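Local coordinates for formate dehydrogenase (Staphylococcus aureus, PDB 6TTB), which catalyses the NAD-dependent oxidation of formate to carbon dioxide, passing a hydride to the nicotinamide of the cofactor, at the interface of chains A and B. Numbering follows the deposited sequence. Chains: chain A/B, Formate dehydrogenase.

The interface of chains A and B. Residues chain A 149, 152, 205-206; chain B 156, 187, 209-210.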
loop_
_atom_site.group_PDB
_atom_site.type_symbol
_atom_site.label_atom_id
_atom_site.label_comp_id
_atom_site.label_asym_id
_atom_site.label_seq_id
_atom_site.Cartn_x
_atom_site.Cartn_y
_atom_site.Cartn_z
ATOM N N GLU A 149 -9.029 4.614 2.735
ATOM C CA GLU A 149 -8.080 4.397 1.646
ATOM C C GLU A 149 -6.683 4.243 2.260
ATOM O O GLU A 149 -5.920 3.325 1.941
ATOM C CB GLU A 149 -8.061 5.573 0.684
ATOM C CG GLU A 149 -9.345 5.848 -0.038
ATOM C CD GLU A 149 -9.292 7.011 -1.057
ATOM O OE1 GLU A 149 -8.239 7.628 -1.179
ATOM O OE2 GLU A 149 -10.321 7.257 -1.783
ATOM N N VAL A 152 -6.175 0.691 3.749
ATOM C CA VAL A 152 -6.079 -0.483 2.896
ATOM C C VAL A 152 -4.768 -0.400 2.150
ATOM O O VAL A 152 -4.066 -1.415 2.015
ATOM C CB VAL A 152 -7.321 -0.730 2.001
ATOM C CG1 VAL A 152 -8.592 -0.790 2.822
ATOM C CG2 VAL A 152 -7.484 0.323 1.037
ATOM N N GLU A 205 -15.704 -2.509 2.964
ATOM C CA GLU A 205 -16.265 -2.462 1.633
ATOM C C GLU A 205 -15.127 -2.562 0.644
ATOM O O GLU A 205 -15.189 -3.341 -0.311
ATOM C CB GLU A 205 -17.015 -1.148 1.413
ATOM C CG GLU A 205 -18.519 -1.317 1.505
ATOM C CD GLU A 205 -19.196 -0.077 2.061
ATOM O OE1 GLU A 205 -18.856 1.049 1.566
ATOM O OE2 GLU A 205 -20.043 -0.213 3.012
ATOM N N ARG A 206 -14.078 -1.779 0.894
ATOM C CA ARG A 206 -12.969 -1.750 -0.033
ATOM C C ARG A 206 -12.141 -3.011 0.133
ATOM O O ARG A 206 -11.543 -3.432 -0.813
ATOM C CB ARG A 206 -12.095 -0.516 0.121
ATOM C CG ARG A 206 -12.873 0.779 0.037
ATOM C CD ARG A 206 -11.942 1.885 0.509
ATOM N NE ARG A 206 -12.539 3.143 0.082
ATOM C CZ ARG A 206 -13.856 3.391 0.149
ATOM N NH1 ARG A 206 -14.638 2.505 0.736
ATOM N NH2 ARG A 206 -14.365 4.505 -0.357
ATOM N N LEU B 156 -2.922 3.796 -5.195
ATOM C CA LEU B 156 -2.985 4.379 -3.866
ATOM C C LEU B 156 -1.688 5.167 -3.504
ATOM O O LEU B 156 -1.755 6.398 -3.184
ATOM C CB LEU B 156 -3.291 3.263 -2.881
ATOM C CG LEU B 156 -4.717 2.701 -3.031
ATOM C CD1 LEU B 156 -4.846 1.303 -2.447
ATOM C CD2 LEU B 156 -5.759 3.618 -2.450
ATOM N N GLN B 187 -10.892 8.393 -4.213
ATOM C CA GLN B 187 -12.295 8.520 -4.453
ATOM C C GLN B 187 -12.582 9.685 -5.377
ATOM O O GLN B 187 -11.972 10.747 -5.284
ATOM C CB GLN B 187 -13.066 8.646 -3.153
ATOM C CG GLN B 187 -14.567 8.679 -3.403
ATOM C CD GLN B 187 -15.361 9.083 -2.189
ATOM O OE1 GLN B 187 -15.124 10.143 -1.569
ATOM N NE2 GLN B 187 -16.318 8.223 -1.838
ATOM N N PRO B 209 -15.141 -0.408 -5.298
ATOM C CA PRO B 209 -15.674 0.100 -4.053
ATOM C C PRO B 209 -14.869 1.271 -3.526
ATOM O O PRO B 209 -14.775 1.477 -2.330
ATOM C CB PRO B 209 -15.542 -1.096 -3.120
ATOM C CG PRO B 209 -14.322 -1.760 -3.602
ATOM C CD PRO B 209 -14.275 -1.558 -5.117
ATOM N N PHE B 210 -14.203 1.990 -4.397
ATOM C CA PHE B 210 -13.454 3.139 -3.907
ATOM C C PHE B 210 -14.080 4.368 -4.473
ATOM O O PHE B 210 -13.529 5.438 -4.347
ATOM C CB PHE B 210 -12.027 3.128 -4.419
ATOM C CG PHE B 210 -11.087 2.329 -3.562
ATOM C CD1 PHE B 210 -10.446 2.911 -2.484
ATOM C CD2 PHE B 210 -10.803 1.009 -3.868
ATOM C CE1 PHE B 210 -9.551 2.173 -1.708
ATOM C CE2 PHE B 210 -9.927 0.265 -3.100
ATOM C CZ PHE B 210 -9.279 0.857 -2.032
HETATM O O HOH W 1 -12.211 5.493 -1.579
#
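Two flat groups set the geometry here, the ring of B:Phe210 and the guanidinium of A:Arg206. Over one face of the phenyl ring runs the aliphatic stem of A:Arg206, with CD 3.8 Å from the ring centroid in a CH-pi contact. At the ring's edge, in its plane, sit CG of A:Glu149 and CG2 of A:Val152; the valine meets the ring tip to tip, CG2 lying 3.6 Å from CZ of B:Phe210. The guanidinium does not stack on the phenyl but is turned 73° from it. Its own face is capped by the carbonyl O of B:Pro209, 3.2 Å above the plane, while a water lies in plane at its edge.

A:Arg206 reaches this position with CG anti to its carbonyl carbon (chi1 -54°) and the chain extended from CG to NE, so the methylenes lie along the ring. NE and NH2 both hold the water, NH2 at 2.7 Å from its oxygen. That water also binds OE2 of A:Glu149 at 2.6 Å and the backbone O of B:Phe210 at 3.1 Å. It thus ties the arginine to the carboxylate and both to chain B. OE2 uses its syn lone pair to accept the backbone N-H of B:Gln187 at 2.7 Å, a bent bond (135° at H). The nearby arginine probably helps keep this carboxylate ionised.

CG of B:Pro209 packs on CA of A:Arg206, fitting the 3-10 turn 208-210 of chain B against the end of helix 198-207 in chain A. Repeated by the two-fold, this patch probably helps hold the two NAD-binding domains together in the dimer that formate dehydrogenases of this family form.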